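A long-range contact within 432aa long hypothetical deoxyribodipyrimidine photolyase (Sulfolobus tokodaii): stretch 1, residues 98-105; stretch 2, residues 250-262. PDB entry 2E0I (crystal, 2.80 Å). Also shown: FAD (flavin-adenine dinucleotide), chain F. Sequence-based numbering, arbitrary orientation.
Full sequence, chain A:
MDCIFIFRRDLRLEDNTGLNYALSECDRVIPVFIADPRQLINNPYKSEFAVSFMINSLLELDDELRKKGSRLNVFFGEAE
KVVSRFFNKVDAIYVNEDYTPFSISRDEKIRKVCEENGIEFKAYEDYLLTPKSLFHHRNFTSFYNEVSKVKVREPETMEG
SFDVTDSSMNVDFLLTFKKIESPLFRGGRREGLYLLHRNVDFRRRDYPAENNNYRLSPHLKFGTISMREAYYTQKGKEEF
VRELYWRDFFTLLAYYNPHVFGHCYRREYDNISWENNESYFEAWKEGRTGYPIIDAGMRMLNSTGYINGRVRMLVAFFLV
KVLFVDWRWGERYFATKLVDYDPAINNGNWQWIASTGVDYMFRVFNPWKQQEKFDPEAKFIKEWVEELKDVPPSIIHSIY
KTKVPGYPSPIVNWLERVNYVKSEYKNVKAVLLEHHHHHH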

ATOM      1  N   ASP A  98       9.940  -1.075  11.146  1.00 23.81           N
ATOM      2  CA  ASP A  98       9.152  -0.461  10.090  1.00 24.28           C
ATOM      3  C   ASP A  98       9.530   1.018  10.115  1.00 22.44           C
ATOM      4  O   ASP A  98      10.363   1.427  10.911  1.00 22.19           O
ATOM      5  CB  ASP A  98       7.647  -0.651  10.308  1.00 27.57           C
ATOM      6  CG  ASP A  98       6.851  -0.644   8.992  1.00 29.96           C
ATOM      7  OD1 ASP A  98       7.246   0.064   8.038  1.00 31.12           O
ATOM      8  OD2 ASP A  98       5.815  -1.341   8.914  1.00 31.97           O
ATOM      9  N   TYR A  99       8.907   1.820   9.269  1.00 21.40           N
ATOM     10  CA  TYR A  99       9.290   3.212   9.164  1.00 21.15           C
ATOM     11  C   TYR A  99       8.220   4.281   9.322  1.00 20.82           C
ATOM     12  O   TYR A  99       8.391   5.385   8.839  1.00 22.82           O
ATOM     13  CB  TYR A  99      10.016   3.381   7.827  1.00 21.28           C
ATOM     14  CG  TYR A  99      11.121   2.353   7.661  1.00 24.17           C
ATOM     15  CD1 TYR A  99      12.357   2.526   8.283  1.00 25.04           C
ATOM     16  CD2 TYR A  99      10.895   1.151   6.973  1.00 24.58           C
ATOM     17  CE1 TYR A  99      13.333   1.539   8.238  1.00 25.80           C
ATOM     18  CE2 TYR A  99      11.869   0.153   6.923  1.00 24.84           C
ATOM     19  CZ  TYR A  99      13.090   0.357   7.565  1.00 26.39           C
ATOM     20  OH  TYR A  99      14.071  -0.618   7.561  1.00 27.97           O
ATOM     21  N   THR A 100       7.116   3.974   9.989  1.00 20.73           N
ATOM     22  CA  THR A 100       6.078   4.991  10.187  1.00 19.30           C
ATOM     23  C   THR A 100       6.033   5.394  11.651  1.00 18.38           C
ATOM     24  O   THR A 100       6.383   4.616  12.542  1.00 17.35           O
ATOM     25  CB  THR A 100       4.659   4.500   9.820  1.00 18.40           C
ATOM     26  OG1 THR A 100       4.343   3.335  10.591  1.00 18.46           O
ATOM     27  CG2 THR A 100       4.551   4.191   8.351  1.00 17.35           C
ATOM     28  N   PRO A 101       5.596   6.627  11.916  1.00 18.07           N
ATOM     29  CA  PRO A 101       5.503   7.127  13.294  1.00 16.98           C
ATOM     30  C   PRO A 101       4.888   6.082  14.235  1.00 17.27           C
ATOM     31  O   PRO A 101       5.443   5.747  15.287  1.00 18.45           O
ATOM     32  CB  PRO A 101       4.629   8.362  13.139  1.00 15.28           C
ATOM     33  CG  PRO A 101       5.062   8.888  11.770  1.00 15.91           C
ATOM     34  CD  PRO A 101       5.156   7.638  10.930  1.00 16.01           C
ATOM     35  N   PHE A 102       3.742   5.550  13.840  1.00 17.58           N
ATOM     36  CA  PHE A 102       3.059   4.553  14.647  1.00 19.16           C
ATOM     37  C   PHE A 102       3.957   3.369  14.938  1.00 20.32           C
ATOM     38  O   PHE A 102       4.017   2.879  16.064  1.00 21.87           O
ATOM     39  CB  PHE A 102       1.779   4.076  13.945  1.00 17.39           C
ATOM     40  CG  PHE A 102       1.132   2.893  14.603  1.00 16.23           C
ATOM     41  CD1 PHE A 102       1.488   1.595  14.238  1.00 17.75           C
ATOM     42  CD2 PHE A 102       0.187   3.072  15.609  1.00 16.26           C
ATOM     43  CE1 PHE A 102       0.910   0.486  14.867  1.00 18.44           C
ATOM     44  CE2 PHE A 102      -0.403   1.979  16.252  1.00 17.09           C
ATOM     45  CZ  PHE A 102      -0.040   0.677  15.879  1.00 19.11           C
ATOM     46  N   SER A 103       4.657   2.909  13.913  1.00 21.18           N
ATOM     47  CA  SER A 103       5.526   1.769  14.077  1.00 22.08           C
ATOM     48  C   SER A 103       6.728   2.081  14.931  1.00 22.73           C
ATOM     49  O   SER A 103       7.180   1.253  15.718  1.00 23.91           O
ATOM     50  CB  SER A 103       5.997   1.272  12.724  1.00 22.76           C
ATOM     51  OG  SER A 103       6.942   0.238  12.923  1.00 27.63           O
ATOM     52  N   ILE A 104       7.263   3.278  14.774  1.00 23.56           N
ATOM     53  CA  ILE A 104       8.436   3.649  15.535  1.00 25.25           C
ATOM     54  C   ILE A 104       8.143   3.796  17.021  1.00 27.32           C
ATOM     55  O   ILE A 104       8.915   3.309  17.861  1.00 28.62           O
ATOM     56  CB  ILE A 104       9.050   4.942  14.973  1.00 23.84           C
ATOM     57  CG1 ILE A 104       9.674   4.630  13.601  1.00 22.90           C
ATOM     58  CG2 ILE A 104      10.065   5.511  15.959  1.00 21.65           C
ATOM     59  CD1 ILE A 104       9.606   5.760  12.591  1.00 20.98           C
ATOM     60  N   SER A 105       7.019   4.431  17.354  1.00 27.23           N
ATOM     61  CA  SER A 105       6.699   4.628  18.756  1.00 27.96           C
ATOM     62  C   SER A 105       6.279   3.321  19.405  1.00 28.05           C
ATOM     63  O   SER A 105       6.526   3.093  20.594  1.00 27.65           O
ATOM     64  CB  SER A 105       5.605   5.680  18.915  1.00 28.49           C
ATOM     65  OG  SER A 105       4.336   5.123  18.673  1.00 32.62           O
ATOM     66  N   PHE A 250       9.577   6.285  -1.498  1.00 14.88           N
ATOM     67  CA  PHE A 250       8.522   6.901  -0.717  1.00 13.49           C
ATOM     68  C   PHE A 250       8.561   6.523   0.758  1.00 13.31           C
ATOM     69  O   PHE A 250       8.271   7.351   1.618  1.00 14.03           O
ATOM     70  CB  PHE A 250       7.161   6.581  -1.313  1.00 13.60           C
ATOM     71  CG  PHE A 250       6.827   7.399  -2.534  1.00 13.62           C
ATOM     72  CD1 PHE A 250       6.957   8.784  -2.518  1.00 12.46           C
ATOM     73  CD2 PHE A 250       6.356   6.788  -3.691  1.00 13.55           C
ATOM     74  CE1 PHE A 250       6.626   9.546  -3.634  1.00 12.76           C
ATOM     75  CE2 PHE A 250       6.019   7.550  -4.815  1.00 14.67           C
ATOM     76  CZ  PHE A 250       6.157   8.932  -4.784  1.00 12.38           C
ATOM     77  N   THR A 251       8.931   5.286   1.053  1.00 12.57           N
ATOM     78  CA  THR A 251       9.029   4.822   2.434  1.00 12.69           C
ATOM     79  C   THR A 251      10.086   5.641   3.175  1.00 14.98           C
ATOM     80  O   THR A 251       9.819   6.180   4.253  1.00 16.03           O
ATOM     81  CB  THR A 251       9.433   3.329   2.487  1.00 12.20           C
ATOM     82  OG1 THR A 251       8.366   2.538   1.958  1.00 13.03           O
ATOM     83  CG2 THR A 251       9.758   2.894   3.911  1.00  7.46           C
ATOM     84  N   LEU A 252      11.285   5.722   2.590  1.00 17.02           N
ATOM     85  CA  LEU A 252      12.396   6.471   3.171  1.00 17.22           C
ATOM     86  C   LEU A 252      12.083   7.963   3.225  1.00 17.02           C
ATOM     87  O   LEU A 252      12.423   8.648   4.186  1.00 16.86           O
ATOM     88  CB  LEU A 252      13.667   6.217   2.362  1.00 17.25           C
ATOM     89  CG  LEU A 252      14.252   4.818   2.558  1.00 17.26           C
ATOM     90  CD1 LEU A 252      15.480   4.657   1.693  1.00 17.46           C
ATOM     91  CD2 LEU A 252      14.612   4.607   4.021  1.00 15.79           C
ATOM     92  N   LEU A 253      11.429   8.469   2.189  1.00 17.23           N
ATOM     93  CA  LEU A 253      11.060   9.868   2.179  1.00 18.53           C
ATOM     94  C   LEU A 253      10.260  10.141   3.453  1.00 19.31           C
ATOM     95  O   LEU A 253      10.548  11.071   4.198  1.00 20.21           O
ATOM     96  CB  LEU A 253      10.205  10.177   0.957  1.00 17.22           C
ATOM     97  CG  LEU A 253       9.879  11.658   0.772  1.00 17.15           C
ATOM     98  CD1 LEU A 253      11.157  12.424   0.475  1.00 17.70           C
ATOM     99  CD2 LEU A 253       8.917  11.824  -0.384  1.00 18.99           C
ATOM    100  N   ALA A 254       9.262   9.303   3.707  1.00 19.61           N
ATOM    101  CA  ALA A 254       8.416   9.462   4.881  1.00 19.86           C
ATOM    102  C   ALA A 254       9.188   9.206   6.160  1.00 20.51           C
ATOM    103  O   ALA A 254       8.965   9.859   7.175  1.00 22.36           O
ATOM    104  CB  ALA A 254       7.223   8.519   4.801  1.00 18.10           C
ATOM    105  N   TYR A 255      10.097   8.251   6.122  1.00 20.41           N
ATOM    106  CA  TYR A 255      10.862   7.940   7.310  1.00 20.98           C
ATOM    107  C   TYR A 255      11.676   9.141   7.795  1.00 22.20           C
ATOM    108  O   TYR A 255      11.767   9.386   9.000  1.00 23.34           O
ATOM    109  CB  TYR A 255      11.792   6.767   7.031  1.00 20.77           C
ATOM    110  CG  TYR A 255      12.663   6.409   8.190  1.00 20.42           C
ATOM    111  CD1 TYR A 255      12.109   5.999   9.392  1.00 20.66           C
ATOM    112  CD2 TYR A 255      14.053   6.471   8.081  1.00 22.78           C
ATOM    113  CE1 TYR A 255      12.922   5.650  10.477  1.00 24.25           C
ATOM    114  CE2 TYR A 255      14.885   6.126   9.156  1.00 24.47           C
ATOM    115  CZ  TYR A 255      14.314   5.714  10.355  1.00 25.43           C
ATOM    116  OH  TYR A 255      15.124   5.372  11.423  1.00 24.34           O
ATOM    117  N   TYR A 256      12.255   9.884   6.857  1.00 21.36           N
ATOM    118  CA  TYR A 256      13.074  11.036   7.193  1.00 21.22           C
ATOM    119  C   TYR A 256      12.311  12.357   7.253  1.00 21.35           C
ATOM    120  O   TYR A 256      12.885  13.386   7.607  1.00 23.97           O
ATOM    121  CB  TYR A 256      14.236  11.139   6.200  1.00 20.45           C
ATOM    122  CG  TYR A 256      15.313  10.088   6.409  1.00 19.68           C
ATOM    123  CD1 TYR A 256      16.103  10.085   7.569  1.00 17.78           C
ATOM    124  CD2 TYR A 256      15.555   9.110   5.447  1.00 18.76           C
ATOM    125  CE1 TYR A 256      17.101   9.143   7.760  1.00 16.34           C
ATOM    126  CE2 TYR A 256      16.558   8.159   5.632  1.00 18.95           C
ATOM    127  CZ  TYR A 256      17.321   8.184   6.791  1.00 17.97           C
ATOM    128  OH  TYR A 256      18.278   7.223   6.991  1.00 19.68           O
ATOM    129  N   ASN A 257      11.027  12.323   6.915  1.00 20.96           N
ATOM    130  CA  ASN A 257      10.179  13.515   6.928  1.00 21.11           C
ATOM    131  C   ASN A 257       8.800  13.128   7.462  1.00 21.69           C
ATOM    132  O   ASN A 257       7.789  13.215   6.760  1.00 20.02           O
ATOM    133  CB  ASN A 257      10.029  14.097   5.517  1.00 22.08           C
ATOM    134  CG  ASN A 257      11.362  14.483   4.882  1.00 25.52           C
ATOM    135  OD1 ASN A 257      12.028  15.443   5.304  1.00 28.22           O
ATOM    136  ND2 ASN A 257      11.759  13.734   3.860  1.00 26.34           N
ATOM    137  N   PRO A 258       8.740  12.707   8.729  1.00 21.90           N
ATOM    138  CA  PRO A 258       7.490  12.301   9.368  1.00 22.96           C
ATOM    139  C   PRO A 258       6.338  13.295   9.196  1.00 25.50           C
ATOM    140  O   PRO A 258       5.169  12.917   9.252  1.00 27.60           O
ATOM    141  CB  PRO A 258       7.886  12.147  10.833  1.00 22.54           C
ATOM    142  CG  PRO A 258       9.326  11.797  10.766  1.00 23.13           C
ATOM    143  CD  PRO A 258       9.845  12.721   9.700  1.00 21.83           C
ATOM    144  N   HIS A 259       6.652  14.566   8.990  1.00 26.07           N
ATOM    145  CA  HIS A 259       5.595  15.549   8.851  1.00 26.35           C
ATOM    146  C   HIS A 259       4.694  15.308   7.648  1.00 26.79           C
ATOM    147  O   HIS A 259       3.601  15.871   7.583  1.00 27.85           O
ATOM    148  CB  HIS A 259       6.165  16.982   8.795  1.00 27.28           C
ATOM    149  CG  HIS A 259       6.849  17.329   7.506  1.00 28.27           C
ATOM    150  ND1 HIS A 259       8.156  16.977   7.232  1.00 28.29           N
ATOM    151  CD2 HIS A 259       6.396  17.983   6.407  1.00 28.13           C
ATOM    152  CE1 HIS A 259       8.477  17.401   6.020  1.00 30.42           C
ATOM    153  NE2 HIS A 259       7.426  18.014   5.498  1.00 29.02           N
ATOM    154  N   VAL A 260       5.121  14.486   6.693  1.00 26.49           N
ATOM    155  CA  VAL A 260       4.260  14.272   5.533  1.00 27.62           C
ATOM    156  C   VAL A 260       2.914  13.712   5.970  1.00 28.14           C
ATOM    157  O   VAL A 260       1.895  13.940   5.316  1.00 29.33           O
ATOM    158  CB  VAL A 260       4.884  13.326   4.477  1.00 27.23           C
ATOM    159  CG1 VAL A 260       6.210  13.893   3.997  1.00 26.93           C
ATOM    160  CG2 VAL A 260       5.050  11.926   5.052  1.00 28.07           C
ATOM    161  N   PHE A 261       2.897  12.986   7.080  1.00 27.97           N
ATOM    162  CA  PHE A 261       1.644  12.436   7.563  1.00 28.62           C
ATOM    163  C   PHE A 261       0.851  13.508   8.285  1.00 31.11           C
ATOM    164  O   PHE A 261       0.897  13.606   9.503  1.00 33.53           O
ATOM    165  CB  PHE A 261       1.919  11.266   8.493  1.00 26.74           C
ATOM    166  CG  PHE A 261       2.526  10.089   7.801  1.00 26.43           C
ATOM    167  CD1 PHE A 261       1.860   9.472   6.744  1.00 25.55           C
ATOM    168  CD2 PHE A 261       3.768   9.603   8.187  1.00 25.62           C
ATOM    169  CE1 PHE A 261       2.419   8.392   6.082  1.00 24.09           C
ATOM    170  CE2 PHE A 261       4.337   8.521   7.529  1.00 25.92           C
ATOM    171  CZ  PHE A 261       3.659   7.912   6.472  1.00 24.29           C
ATOM    172  N   GLY A 262       0.128  14.323   7.526  1.00 33.56           N
ATOM    173  CA  GLY A 262      -0.654  15.383   8.132  1.00 35.71           C
ATOM    174  C   GLY A 262      -0.383  16.748   7.529  1.00 37.31           C
ATOM    175  O   GLY A 262      -1.248  17.617   7.575  1.00 37.54           O
TER
HETATM  176  PA  FAD F1200      -1.540   0.941   9.911  1.00 21.98           P
HETATM  177  O1A FAD F1200      -1.599   1.654   8.615  1.00 22.65           O
HETATM  178  O2A FAD F1200      -2.523  -0.065  10.368  1.00 24.57           O
HETATM  179  O5B FAD F1200      -2.053   2.171  10.816  1.00 22.17           O
HETATM  180  C5B FAD F1200      -1.922   2.129  12.241  1.00 20.17           C
HETATM  181  C4B FAD F1200      -2.352   3.448  12.889  1.00 19.33           C
HETATM  182  O4B FAD F1200      -1.939   4.527  12.028  1.00 18.56           O
HETATM  183  C3B FAD F1200      -3.874   3.556  12.992  1.00 19.95           C
HETATM  184  O3B FAD F1200      -4.219   4.484  14.025  1.00 20.30           O
HETATM  185  C2B FAD F1200      -4.219   4.134  11.620  1.00 21.13           C
HETATM  186  O2B FAD F1200      -5.483   4.798  11.689  1.00 23.62           O
HETATM  187  C1B FAD F1200      -3.110   5.181  11.508  1.00 19.77           C
HETATM  188  N9A FAD F1200      -2.910   5.625  10.106  1.00 19.25           N
HETATM  189  C8A FAD F1200      -2.715   4.832   9.055  1.00 19.90           C
HETATM  190  N7A FAD F1200      -2.525   5.563   7.960  1.00 18.28           N
HETATM  191  C5A FAD F1200      -2.597   6.841   8.314  1.00 17.91           C
HETATM  192  C6A FAD F1200      -2.458   8.045   7.634  1.00 19.77           C
HETATM  193  N6A FAD F1200      -2.243   8.056   6.322  1.00 21.00           N
HETATM  194  N1A FAD F1200      -2.569   9.197   8.313  1.00 21.60           N
HETATM  195  C2A FAD F1200      -2.817   9.200   9.612  1.00 20.32           C
HETATM  196  N3A FAD F1200      -2.958   8.073  10.288  1.00 18.71           N
HETATM  197  C4A FAD F1200      -2.850   6.884   9.679  1.00 18.14           C
HETATM  198  N1  FAD F1200      -0.130  -5.538  11.883  1.00 17.40           N
HETATM  199  C2  FAD F1200      -0.162  -6.152  13.142  1.00 17.83           C
HETATM  200  O2  FAD F1200       0.884  -6.520  13.674  1.00 20.05           O
HETATM  201  N3  FAD F1200      -1.384  -6.299  13.808  1.00 18.54           N
HETATM  202  C4  FAD F1200      -2.566  -5.824  13.224  1.00 21.23           C
HETATM  203  O4  FAD F1200      -3.639  -5.962  13.812  1.00 21.89           O
HETATM  204  C4X FAD F1200      -2.528  -5.198  11.982  1.00 20.40           C
HETATM  205  N5  FAD F1200      -3.696  -4.660  11.424  1.00 17.28           N
HETATM  206  C5X FAD F1200      -3.654  -4.009  10.185  1.00 18.33           C
HETATM  207  C6  FAD F1200      -4.802  -3.402   9.683  1.00 18.96           C
HETATM  208  C7  FAD F1200      -4.752  -2.671   8.499  1.00 18.08           C
HETATM  209  C7M FAD F1200      -6.027  -2.008   7.972  1.00 17.77           C
HETATM  210  C8  FAD F1200      -3.546  -2.556   7.813  1.00 17.93           C
HETATM  211  C8M FAD F1200      -3.456  -1.760   6.510  1.00 19.79           C
HETATM  212  C9  FAD F1200      -2.401  -3.171   8.312  1.00 17.74           C
HETATM  213  C9A FAD F1200      -2.448  -3.900   9.497  1.00 18.29           C
HETATM  214  N10 FAD F1200      -1.287  -4.478  10.037  1.00 17.77           N
HETATM  215  C10 FAD F1200      -1.316  -5.060  11.311  1.00 18.97           C
HETATM  216  C1' FAD F1200       0.001  -4.405   9.309  1.00 19.57           C
HETATM  217  C2' FAD F1200       0.730  -3.077   9.518  1.00 21.97           C
HETATM  218  O2' FAD F1200       1.027  -2.492   8.246  1.00 19.04           O
HETATM  219  C3' FAD F1200       2.016  -3.290  10.322  1.00 21.46           C
HETATM  220  O3' FAD F1200       1.688  -3.763  11.631  1.00 20.81           O
HETATM  221  C4' FAD F1200       2.810  -1.986  10.435  1.00 20.74           C
HETATM  222  O4' FAD F1200       4.095  -2.269  10.996  1.00 16.59           O
HETATM  223  C5' FAD F1200       2.076  -0.974  11.318  1.00 20.68           C
HETATM  224  O5' FAD F1200       2.309   0.368  10.883  1.00 21.30           O
HETATM  225  P   FAD F1200       1.288   1.065   9.850  1.00 20.23           P
HETATM  226  O1P FAD F1200       1.651   2.499   9.786  1.00 23.29           O
HETATM  227  O2P FAD F1200       1.244   0.291   8.590  1.00 18.51           O
HETATM  228  O3P FAD F1200      -0.105   0.929  10.644  1.00 22.16           O

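The two stretches meet mainly through side chains. No hydrogen bond crosses between them, and the contact is apolar and aromatic. Stretch 1 is a short loop that turns into a helix at Pro101. Stretch 2 is a helix followed by a turn and a 3-10 segment, 258-260. The backbones come closest at Tyr99 and Tyr255, whose CA atoms lie 5.3 Å apart.

Tyr99 is the residue most covered by the other stretch. Its CA-to-CB bond points toward stretch 2, and its chi1 is m. This sets the ring against Thr251 and Tyr255, which are one helical turn apart. Tyr99 CD2 lies 3.7 Å from Thr251 CG2, and Tyr99 CD1 lies 3.7 Å from Tyr255 CD1. The second contact is edge-to-face: the edge of Tyr99 meets the face of Tyr255, with planes at 84° and centroids 5.2 Å apart. Such a pairing places ring hydrogens against a pi cloud.

The CA-to-CB bond of Tyr255 points sideways to stretch 1. Its t rotamer carries the ring across to stretch 1. Ile104 CD1 then meets the edge of that ring, 3.9 Å from Tyr255 CE1. The chi2 of Ile104 is 147°, between wells.

Further along, Pro101 CD packs 3.6 Å from Phe261 CE2. Phe261 is an m rotamer, and its CA-to-CB bond points toward stretch 1. Pro101 CG touches Pro258 CB more loosely, at 4.4 Å.

Thr100 is the N-cap of the stretch 1 helix. Its p rotamer lets OG1 accept a weak bond from Ser103 N, at 3.4 Å. The same OG1 donates to FAD O1P, at 2.9 Å, while Thr100 CG2 sits 4.3 Å from Phe261 CZ. Asp98 also serves two partners: OD1 accepts from Tyr99 N at 2.7 Å, and OD2 accepts from FAD O4' at 2.9 Å. The loop that packs on stretch 2 thus also binds the cofactor.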